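Local coordinates for protein beta-mannosidase (Trichoderma harzianum, PDB 4CVU) that probably hydrolyses terminal beta-mannosidic linkages at the non-reducing ends of mannosides, as a fungal glycoside hydrolase family 2 enzyme, at residues 513-523 and 548-558; 349-357 and 532-543. All coordinates share one frame; numbering follows the deposited sequence.

Contact 1: 513-523 and 548-558; sequences YENLFITTLFN and LDLPVPIVERY. With CD (cadmium ion), chain P; NAG (2-acetamido-2-deoxy-beta-D-glucopyranose), chain D; MAN (alpha-D-mannopyranose), chain E; NAG (2-acetamido-2-deoxy-beta-D-glucopyranose), chain B.
L548 meets the C-terminal end of segment 513-523: its CD2 methyl lies against the amide of N523 and also touches the F522 ring. N523 faces a mannose of a glycan attached to the protein, taking a hydrogen bond from MAN O4 to N523 OD1 (2.8 Å), while its ND2 donates to the T519 carbonyl, which lies in the amide plane, and also to a water that reaches L548 O and L550 O. D549 turns outward; D549 OD2 binds the cadmium ion at 2.4 Å, with D547 as a further protein ligand. P551 presents its carbonyl to the T519 hydroxyl, and V552 sets CG1 against I518 CG2 (3.6 Å). P553 points at the helix, its delta carbon touching T519 CA and I518 CG2, and P553 CB sits at the edge of the phenyl ring, 3.9 Å from F522 CD2. I554 comes over a face of that ring: its CD1 stands 3.8 Å from the F522 centroid in a CH-pi contact, 15° off the normal. With CG anti to the backbone N (chi1 -177°), the F522 ring is carried toward I554. A water ties E514 OE2 to I554 O and E556 N. Y558 OH donates to the anti lone pair of E514 OE2 at 2.9 Å, the carboxylate turned 30° from the ring plane. The same E514 OE2 accepts from N2 of the chain D N-acetylglucosamine, part of an attached glycan (2.8 Å), whose O3 makes a very short bond to E514 OE1 (2.5 Å); the linked chain B sugar donates O6 to E556 O. Both oxygens of this buried carboxylate thus appear held, by tyrosine, water and glycan, which would probably offset the cost of burying its charge.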
# COMPACT_ATOMS: atom_id res chain seq x y z
N TYR A 513 34.06 -4.17 -32.67
CA TYR A 513 33.48 -5.35 -32.07
C TYR A 513 34.51 -6.46 -31.98
O TYR A 513 34.74 -7.01 -30.90
CB TYR A 513 32.22 -5.83 -32.82
CG TYR A 513 31.78 -7.25 -32.49
CD1 TYR A 513 31.18 -7.55 -31.28
CD2 TYR A 513 31.94 -8.29 -33.41
CE1 TYR A 513 30.78 -8.86 -30.97
CE2 TYR A 513 31.54 -9.58 -33.13
CZ TYR A 513 30.95 -9.86 -31.90
OH TYR A 513 30.54 -11.15 -31.60
N GLU A 514 35.11 -6.79 -33.11
CA GLU A 514 36.16 -7.80 -33.16
C GLU A 514 37.33 -7.40 -32.26
O GLU A 514 37.84 -8.21 -31.50
CB GLU A 514 36.66 -8.01 -34.58
CG GLU A 514 35.64 -8.67 -35.47
CD GLU A 514 36.20 -9.05 -36.82
OE1 GLU A 514 37.20 -8.40 -37.24
OE2 GLU A 514 35.65 -9.99 -37.44
N ASN A 515 37.72 -6.14 -32.33
CA ASN A 515 38.89 -5.67 -31.60
C ASN A 515 38.65 -5.78 -30.09
O ASN A 515 39.51 -6.28 -29.35
CB ASN A 515 39.24 -4.24 -31.98
CG ASN A 515 40.43 -3.70 -31.20
OD1 ASN A 515 41.55 -4.15 -31.39
ND2 ASN A 515 40.18 -2.81 -30.28
N LEU A 516 37.47 -5.34 -29.64
CA LEU A 516 37.18 -5.40 -28.18
C LEU A 516 36.83 -6.82 -27.74
O LEU A 516 37.49 -7.38 -26.84
CB LEU A 516 36.04 -4.46 -27.78
CG LEU A 516 35.80 -4.34 -26.26
CD1 LEU A 516 37.08 -3.96 -25.56
CD2 LEU A 516 34.70 -3.34 -25.90
N PHE A 517 35.81 -7.40 -28.37
CA PHE A 517 35.22 -8.66 -27.87
C PHE A 517 35.99 -9.92 -28.31
O PHE A 517 35.77 -11.00 -27.76
CB PHE A 517 33.74 -8.73 -28.22
CG PHE A 517 32.92 -7.66 -27.54
CD1 PHE A 517 32.51 -7.82 -26.21
CD2 PHE A 517 32.63 -6.48 -28.19
CE1 PHE A 517 31.79 -6.84 -25.56
CE2 PHE A 517 31.89 -5.49 -27.54
CZ PHE A 517 31.49 -5.66 -26.22
N ILE A 518 36.91 -9.80 -29.25
CA ILE A 518 37.67 -10.99 -29.65
C ILE A 518 39.18 -10.80 -29.39
O ILE A 518 39.74 -11.48 -28.56
CB ILE A 518 37.40 -11.35 -31.13
CG1 ILE A 518 35.90 -11.59 -31.35
CG2 ILE A 518 38.19 -12.58 -31.53
CD1 ILE A 518 35.55 -11.83 -32.81
N THR A 519 39.80 -9.86 -30.11
CA THR A 519 41.24 -9.61 -29.99
C THR A 519 41.62 -9.28 -28.54
O THR A 519 42.46 -9.93 -27.98
CB THR A 519 41.71 -8.51 -30.98
OG1 THR A 519 41.23 -8.79 -32.30
CG2 THR A 519 43.23 -8.43 -31.04
N THR A 520 40.96 -8.32 -27.91
CA THR A 520 41.33 -7.95 -26.53
C THR A 520 40.81 -8.99 -25.54
O THR A 520 41.58 -9.63 -24.83
CB THR A 520 40.79 -6.58 -26.12
OG1 THR A 520 41.18 -5.61 -27.09
CG2 THR A 520 41.32 -6.16 -24.75
N LEU A 521 39.49 -9.17 -25.54
CA LEU A 521 38.85 -10.03 -24.54
C LEU A 521 39.22 -11.53 -24.63
O LEU A 521 39.48 -12.14 -23.60
CB LEU A 521 37.32 -9.83 -24.56
CG LEU A 521 36.73 -8.75 -23.63
CD1 LEU A 521 37.53 -7.47 -23.53
CD2 LEU A 521 35.31 -8.42 -24.02
N PHE A 522 39.23 -12.12 -25.81
CA PHE A 522 39.61 -13.55 -25.87
C PHE A 522 41.05 -13.76 -25.43
O PHE A 522 41.37 -14.75 -24.78
CB PHE A 522 39.42 -14.17 -27.27
CG PHE A 522 39.74 -15.65 -27.33
CD1 PHE A 522 39.12 -16.54 -26.47
CD2 PHE A 522 40.66 -16.15 -28.26
CE1 PHE A 522 39.38 -17.91 -26.52
CE2 PHE A 522 40.93 -17.52 -28.32
CZ PHE A 522 40.30 -18.40 -27.44
N ASN A 523 41.95 -12.85 -25.83
CA ASN A 523 43.34 -12.91 -25.35
C ASN A 523 43.44 -12.79 -23.85
O ASN A 523 44.13 -13.55 -23.24
CB ASN A 523 44.25 -11.88 -26.02
CG ASN A 523 44.92 -12.46 -27.23
OD1 ASN A 523 45.76 -13.34 -27.08
ND2 ASN A 523 44.53 -12.02 -28.43
N LEU A 548 45.41 -18.25 -31.82
CA LEU A 548 46.00 -17.06 -31.21
C LEU A 548 47.09 -16.39 -32.07
O LEU A 548 47.45 -15.24 -31.80
CB LEU A 548 46.53 -17.36 -29.80
CG LEU A 548 45.47 -17.55 -28.69
CD1 LEU A 548 46.09 -17.95 -27.36
CD2 LEU A 548 44.64 -16.29 -28.48
N ASP A 549 47.58 -17.08 -33.10
CA ASP A 549 48.51 -16.48 -34.08
C ASP A 549 47.83 -15.49 -35.03
O ASP A 549 48.50 -14.74 -35.72
CB ASP A 549 49.25 -17.57 -34.88
CG ASP A 549 50.21 -18.41 -33.99
OD1 ASP A 549 51.07 -17.82 -33.32
OD2 ASP A 549 50.06 -19.64 -33.93
N LEU A 550 46.50 -15.49 -35.09
CA LEU A 550 45.75 -14.60 -35.99
C LEU A 550 45.50 -13.24 -35.35
O LEU A 550 45.34 -13.14 -34.12
CB LEU A 550 44.41 -15.24 -36.40
CG LEU A 550 44.49 -16.56 -37.16
CD1 LEU A 550 43.12 -17.25 -37.21
CD2 LEU A 550 45.04 -16.35 -38.57
N PRO A 551 45.47 -12.17 -36.17
CA PRO A 551 45.21 -10.84 -35.64
C PRO A 551 43.85 -10.75 -34.96
O PRO A 551 43.73 -10.11 -33.91
CB PRO A 551 45.31 -9.91 -36.86
CG PRO A 551 45.30 -10.79 -38.05
CD PRO A 551 45.74 -12.16 -37.63
N VAL A 552 42.84 -11.39 -35.54
CA VAL A 552 41.56 -11.66 -34.85
C VAL A 552 41.47 -13.17 -34.57
O VAL A 552 41.15 -13.95 -35.48
CB VAL A 552 40.34 -11.23 -35.67
CG1 VAL A 552 39.10 -11.23 -34.78
CG2 VAL A 552 40.56 -9.86 -36.32
N PRO A 553 41.78 -13.60 -33.32
CA PRO A 553 42.04 -15.02 -32.98
C PRO A 553 40.84 -15.96 -33.12
O PRO A 553 41.03 -17.18 -33.18
CB PRO A 553 42.49 -14.95 -31.51
CG PRO A 553 41.96 -13.65 -30.99
CD PRO A 553 41.96 -12.71 -32.15
N ILE A 554 39.61 -15.41 -33.11
CA ILE A 554 38.41 -16.18 -33.38
C ILE A 554 37.81 -15.64 -34.67
O ILE A 554 37.39 -14.50 -34.72
CB ILE A 554 37.37 -16.08 -32.23
CG1 ILE A 554 38.00 -16.51 -30.90
CG2 ILE A 554 36.14 -16.95 -32.56
CD1 ILE A 554 37.08 -16.55 -29.70
N VAL A 555 37.82 -16.44 -35.72
CA VAL A 555 37.29 -16.01 -37.01
C VAL A 555 35.83 -16.46 -37.03
O VAL A 555 35.54 -17.64 -37.24
CB VAL A 555 38.10 -16.60 -38.19
CG1 VAL A 555 37.49 -16.23 -39.53
CG2 VAL A 555 39.56 -16.15 -38.14
N GLU A 556 34.93 -15.52 -36.73
CA GLU A 556 33.46 -15.79 -36.72
C GLU A 556 32.91 -16.13 -38.09
O GLU A 556 33.34 -15.59 -39.09
CB GLU A 556 32.72 -14.60 -36.17
CG GLU A 556 32.92 -14.39 -34.67
CD GLU A 556 32.21 -15.47 -33.88
OE1 GLU A 556 30.98 -15.30 -33.62
OE2 GLU A 556 32.85 -16.49 -33.58
N ARG A 557 31.97 -17.06 -38.13
CA ARG A 557 31.23 -17.37 -39.35
C ARG A 557 30.40 -16.22 -39.85
O ARG A 557 30.31 -15.97 -41.03
CB ARG A 557 30.29 -18.57 -39.16
CG ARG A 557 29.79 -19.12 -40.48
CD ARG A 557 29.05 -20.41 -40.30
NE ARG A 557 29.94 -21.52 -40.17
CZ ARG A 557 30.52 -22.13 -41.19
NH1 ARG A 557 30.30 -21.70 -42.40
NH2 ARG A 557 31.32 -23.15 -41.01
N TYR A 558 29.78 -15.52 -38.91
CA TYR A 558 28.82 -14.48 -39.25
C TYR A 558 27.78 -15.07 -40.22
O TYR A 558 27.15 -16.04 -39.92
CB TYR A 558 29.50 -13.22 -39.81
CG TYR A 558 30.46 -12.53 -38.92
CD1 TYR A 558 30.03 -11.91 -37.79
CD2 TYR A 558 31.80 -12.47 -39.21
CE1 TYR A 558 30.88 -11.27 -36.96
CE2 TYR A 558 32.69 -11.84 -38.37
CZ TYR A 558 32.20 -11.22 -37.25
OH TYR A 558 33.00 -10.60 -36.39
CD CD P . 48.71 -20.93 -35.45
C1 NAG D . 35.18 -9.91 -41.81
C2 NAG D . 36.44 -9.57 -41.05
C3 NAG D . 36.28 -8.23 -40.37
C4 NAG D . 35.86 -7.14 -41.36
C5 NAG D . 34.60 -7.67 -42.05
C6 NAG D . 33.94 -6.70 -43.01
C7 NAG D . 37.73 -11.38 -40.03
C8 NAG D . 37.92 -12.30 -38.89
N2 NAG D . 36.71 -10.52 -39.99
O3 NAG D . 37.43 -7.92 -39.64
O4 NAG D . 35.54 -5.99 -40.61
O5 NAG D . 34.89 -8.88 -42.72
O6 NAG D . 34.99 -6.13 -43.73
O7 NAG D . 38.48 -11.48 -40.98
C1 MAN E . 50.48 -11.58 -26.58
C2 MAN E . 49.94 -11.11 -27.92
C3 MAN E . 48.65 -11.87 -28.30
C4 MAN E . 48.98 -13.37 -28.31
C5 MAN E . 49.50 -13.75 -26.92
C6 MAN E . 49.87 -15.21 -26.79
O2 MAN E . 50.99 -11.42 -28.87
O3 MAN E . 48.19 -11.49 -29.59
O4 MAN E . 47.85 -14.13 -28.76
O5 MAN E . 50.67 -13.00 -26.59
O6 MAN E . 50.38 -15.46 -25.47
C1 NAG B . 32.52 -14.11 -43.41
C2 NAG B . 32.01 -12.67 -43.38
C3 NAG B . 33.13 -11.64 -43.44
C4 NAG B . 34.19 -11.97 -42.39
C5 NAG B . 34.63 -13.42 -42.53
C6 NAG B . 35.59 -13.85 -41.43
C7 NAG B . 29.75 -12.53 -44.31
C8 NAG B . 28.92 -12.37 -45.55
N2 NAG B . 31.08 -12.50 -44.48
O3 NAG B . 32.55 -10.36 -43.22
O4 NAG B . 35.33 -11.16 -42.51
O5 NAG B . 33.51 -14.26 -42.40
O6 NAG B . 35.04 -13.56 -40.17
O7 NAG B . 29.19 -12.67 -43.20
O HOH W 1 35.66 -12.88 -36.16
O HOH W 2 45.64 -13.12 -30.95
O HOH W 3 48.85 -22.44 -34.42

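Contact 2: 349-357 and 532-543; sequences RTILFSSGN and ISYSPCSANNGW. With NAG (2-acetamido-2-deoxy-beta-D-glucopyranose), chain F.
S355 and G542 bring the backbones of 349-357 and 532-543 closest, CA to CA 5.1 Å, the chains running roughly the same way and joined directly by a single weak bond from W543 N to S355 O. I532 CD1 only brushes I351 CG2, and waters bridge I351 O to S533. S533 CB packs on F353 CB (3.7 Å), and S535 CB touches F353 CE2 (3.8 Å). W543 then lies across the other chain: G356 CA sits over the face of its six-membered ring, 3.7 Å from the centroid and 22° off the normal. W543 NE1 makes a weak, bent bond to S355 OG (2.9 Å, N-H...O 117°) and also donates to a water in the ring plane that links F353 O and S355 N. An alanine in place of W543 would probably uncover G356 and leave S355 OG without its indole partner. N540 fixes the turn before it: its ND2 donates to S535 OG and its OD1 accepts from G542 N in an Asx turn. N357, at the end of its segment, is joined from its N through a water to W543 O; its ND2 carries an N-acetylglucosamine (1.5 Å to NAG C1) and its OD1 meets R557. Strand 534-535 is one of the parallel strands of the (beta/alpha)8 barrel known from this family; strand 351-354, antiparallel to 374-377, packs beside it through side chains and waters without strand pairing.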
# COMPACT_ATOMS: atom_id res chain seq x y z
N ARG A 349 37.02 -30.94 -13.02
CA ARG A 349 36.18 -31.29 -14.16
C ARG A 349 36.53 -30.47 -15.37
O ARG A 349 37.19 -29.44 -15.28
CB ARG A 349 34.67 -31.13 -13.84
CG ARG A 349 34.27 -29.86 -13.10
CD ARG A 349 34.04 -28.67 -14.01
NE ARG A 349 35.27 -27.93 -14.21
CZ ARG A 349 35.33 -26.62 -14.45
NH1 ARG A 349 34.23 -25.89 -14.50
NH2 ARG A 349 36.51 -26.05 -14.63
N THR A 350 36.11 -30.97 -16.52
CA THR A 350 36.24 -30.24 -17.77
C THR A 350 34.85 -29.82 -18.19
O THR A 350 33.90 -30.62 -18.07
CB THR A 350 36.89 -31.07 -18.89
OG1 THR A 350 36.06 -32.18 -19.23
CG2 THR A 350 38.30 -31.54 -18.47
N ILE A 351 34.71 -28.58 -18.62
CA ILE A 351 33.48 -28.11 -19.23
C ILE A 351 33.79 -27.41 -20.53
O ILE A 351 34.51 -26.42 -20.55
CB ILE A 351 32.65 -27.23 -18.27
CG1 ILE A 351 31.29 -26.84 -18.91
CG2 ILE A 351 33.42 -26.00 -17.82
CD1 ILE A 351 30.32 -27.97 -19.05
N LEU A 352 33.28 -27.98 -21.62
CA LEU A 352 33.47 -27.47 -22.96
C LEU A 352 32.21 -26.81 -23.48
O LEU A 352 31.11 -27.40 -23.36
CB LEU A 352 33.79 -28.64 -23.88
CG LEU A 352 33.95 -28.30 -25.38
CD1 LEU A 352 35.19 -27.46 -25.60
CD2 LEU A 352 34.03 -29.58 -26.18
N PHE A 353 32.34 -25.62 -24.04
CA PHE A 353 31.30 -25.05 -24.88
C PHE A 353 31.77 -25.26 -26.32
O PHE A 353 32.78 -24.73 -26.73
CB PHE A 353 31.04 -23.56 -24.62
CG PHE A 353 30.22 -22.90 -25.70
CD1 PHE A 353 28.93 -23.33 -25.97
CD2 PHE A 353 30.74 -21.85 -26.44
CE1 PHE A 353 28.17 -22.74 -26.99
CE2 PHE A 353 30.00 -21.26 -27.47
CZ PHE A 353 28.71 -21.68 -27.73
N SER A 354 30.98 -26.03 -27.07
CA SER A 354 31.36 -26.45 -28.41
C SER A 354 30.57 -25.67 -29.46
O SER A 354 29.35 -25.82 -29.54
CB SER A 354 31.08 -27.96 -28.55
OG SER A 354 31.42 -28.40 -29.86
N SER A 355 31.26 -24.82 -30.21
CA SER A 355 30.66 -23.98 -31.24
C SER A 355 31.33 -24.05 -32.62
O SER A 355 31.08 -23.20 -33.47
CB SER A 355 30.68 -22.53 -30.76
OG SER A 355 31.93 -22.21 -30.24
N GLY A 356 32.18 -25.04 -32.84
CA GLY A 356 32.91 -25.19 -34.10
C GLY A 356 32.09 -25.98 -35.06
O GLY A 356 30.93 -26.34 -34.76
N ASN A 357 32.69 -26.29 -36.22
CA ASN A 357 31.95 -26.96 -37.29
C ASN A 357 31.40 -28.33 -36.90
O ASN A 357 32.03 -29.07 -36.13
CB ASN A 357 32.84 -27.18 -38.52
CG ASN A 357 33.18 -25.92 -39.27
OD1 ASN A 357 32.58 -24.87 -39.09
ND2 ASN A 357 34.18 -26.02 -40.13
N ILE A 532 38.13 -22.63 -19.52
CA ILE A 532 36.81 -22.05 -19.80
C ILE A 532 36.71 -21.55 -21.24
O ILE A 532 37.46 -20.66 -21.63
CB ILE A 532 36.51 -20.89 -18.86
CG1 ILE A 532 36.55 -21.37 -17.40
CG2 ILE A 532 35.14 -20.29 -19.21
CD1 ILE A 532 35.65 -22.53 -17.07
N SER A 533 35.75 -22.11 -21.99
CA SER A 533 35.53 -21.73 -23.39
C SER A 533 34.83 -20.37 -23.54
O SER A 533 34.28 -19.83 -22.57
CB SER A 533 34.67 -22.78 -24.10
OG SER A 533 35.23 -24.05 -24.01
N TYR A 534 34.82 -19.85 -24.76
CA TYR A 534 34.44 -18.48 -24.99
C TYR A 534 33.65 -18.33 -26.23
O TYR A 534 33.80 -19.09 -27.20
CB TYR A 534 35.69 -17.57 -25.10
CG TYR A 534 35.39 -16.08 -25.27
CD1 TYR A 534 34.94 -15.32 -24.20
CD2 TYR A 534 35.57 -15.45 -26.49
CE1 TYR A 534 34.65 -13.98 -24.34
CE2 TYR A 534 35.31 -14.09 -26.65
CZ TYR A 534 34.84 -13.35 -25.57
OH TYR A 534 34.56 -12.02 -25.70
N SER A 535 32.79 -17.33 -26.21
CA SER A 535 32.12 -16.88 -27.39
C SER A 535 32.04 -15.36 -27.30
O SER A 535 31.80 -14.82 -26.20
CB SER A 535 30.72 -17.51 -27.48
OG SER A 535 29.99 -16.97 -28.56
N PRO A 536 32.25 -14.68 -28.43
CA PRO A 536 32.25 -13.23 -28.38
C PRO A 536 30.85 -12.62 -28.10
O PRO A 536 30.78 -11.45 -27.72
CB PRO A 536 32.76 -12.82 -29.76
CG PRO A 536 32.52 -14.00 -30.63
CD PRO A 536 32.53 -15.21 -29.77
N CYS A 537 29.77 -13.39 -28.28
CA CYS A 537 28.44 -12.95 -27.83
C CYS A 537 27.50 -14.11 -27.61
O CYS A 537 27.78 -15.25 -28.02
CB CYS A 537 27.81 -11.95 -28.79
SG CYS A 537 27.65 -12.62 -30.46
N SER A 538 26.39 -13.80 -26.96
CA SER A 538 25.44 -14.79 -26.45
C SER A 538 24.77 -15.62 -27.52
O SER A 538 24.29 -16.70 -27.21
CB SER A 538 24.33 -14.08 -25.69
OG SER A 538 23.60 -13.24 -26.57
N ALA A 539 24.70 -15.11 -28.74
CA ALA A 539 24.10 -15.83 -29.85
C ALA A 539 24.80 -15.52 -31.14
O ALA A 539 24.88 -14.35 -31.55
CB ALA A 539 22.60 -15.45 -29.98
N ASN A 540 25.28 -16.55 -31.81
CA ASN A 540 25.97 -16.40 -33.07
C ASN A 540 26.02 -17.72 -33.86
O ASN A 540 25.62 -18.76 -33.37
CB ASN A 540 27.40 -15.77 -32.88
CG ASN A 540 28.29 -16.60 -31.99
OD1 ASN A 540 28.74 -17.66 -32.40
ND2 ASN A 540 28.51 -16.14 -30.72
N ASN A 541 26.51 -17.64 -35.09
CA ASN A 541 26.57 -18.81 -35.97
C ASN A 541 27.85 -19.65 -35.85
O ASN A 541 28.11 -20.52 -36.70
CB ASN A 541 26.38 -18.35 -37.42
CG ASN A 541 24.97 -17.89 -37.68
OD1 ASN A 541 24.02 -18.49 -37.21
ND2 ASN A 541 24.82 -16.81 -38.40
N GLY A 542 28.60 -19.42 -34.78
CA GLY A 542 29.80 -20.19 -34.52
C GLY A 542 31.04 -19.60 -35.15
O GLY A 542 30.98 -18.54 -35.82
N TRP A 543 32.16 -20.30 -34.94
CA TRP A 543 33.46 -19.88 -35.46
C TRP A 543 33.96 -20.78 -36.60
O TRP A 543 33.67 -21.97 -36.66
CB TRP A 543 34.51 -19.86 -34.36
CG TRP A 543 34.62 -21.07 -33.49
CD1 TRP A 543 33.95 -21.29 -32.32
CD2 TRP A 543 35.48 -22.22 -33.68
NE1 TRP A 543 34.33 -22.49 -31.78
CE2 TRP A 543 35.27 -23.08 -32.59
CE3 TRP A 543 36.40 -22.60 -34.65
CZ2 TRP A 543 35.94 -24.30 -32.45
CZ3 TRP A 543 37.07 -23.81 -34.52
CH2 TRP A 543 36.84 -24.64 -33.44
C1 NAG F . 34.68 -24.93 -40.95
C2 NAG F . 36.18 -24.91 -41.28
C3 NAG F . 36.54 -23.83 -42.27
C4 NAG F . 35.64 -23.92 -43.47
C5 NAG F . 34.18 -23.87 -43.02
C6 NAG F . 33.21 -24.04 -44.19
C7 NAG F . 37.48 -25.82 -39.40
C8 NAG F . 38.29 -25.57 -38.15
N2 NAG F . 36.99 -24.77 -40.07
O3 NAG F . 37.86 -24.06 -42.66
O4 NAG F . 35.92 -22.85 -44.34
O5 NAG F . 33.97 -24.94 -42.16
O6 NAG F . 31.91 -23.74 -43.73
O7 NAG F . 37.28 -26.97 -39.78
O HOH W 4 33.80 -23.88 -21.28
O HOH W 5 36.66 -25.23 -22.28
O HOH W 6 34.09 -24.47 -29.16
O HOH W 7 32.25 -19.57 -29.56
O HOH W 8 34.97 -24.65 -36.91

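How the contacts relate
From the N terminus the chain first passes 349-357, the strand before the barrel, then the first four barrel strands before reaching helix 506-528, strand 534-535 and finally 554-556. Contact 2 closes a loop of 174 residues between 349-357 and 532-543; contact 1 closes a short one of 24 between 513-523 and 548-558. Their segments alternate, so the loops cross, and 532-543 lies within the span closed by contact 1. The contacts, with centres about 13 Å apart, touch each other: Y534 OH probably bonds F517 O (2.6 Å), and R557 NH2 probably bonds N357 OD1 (2.9 Å). Together they tie helix 506-528, barrel strand 534-535, strand 554-556 and strand 351-354 with its glycan-bearing N357.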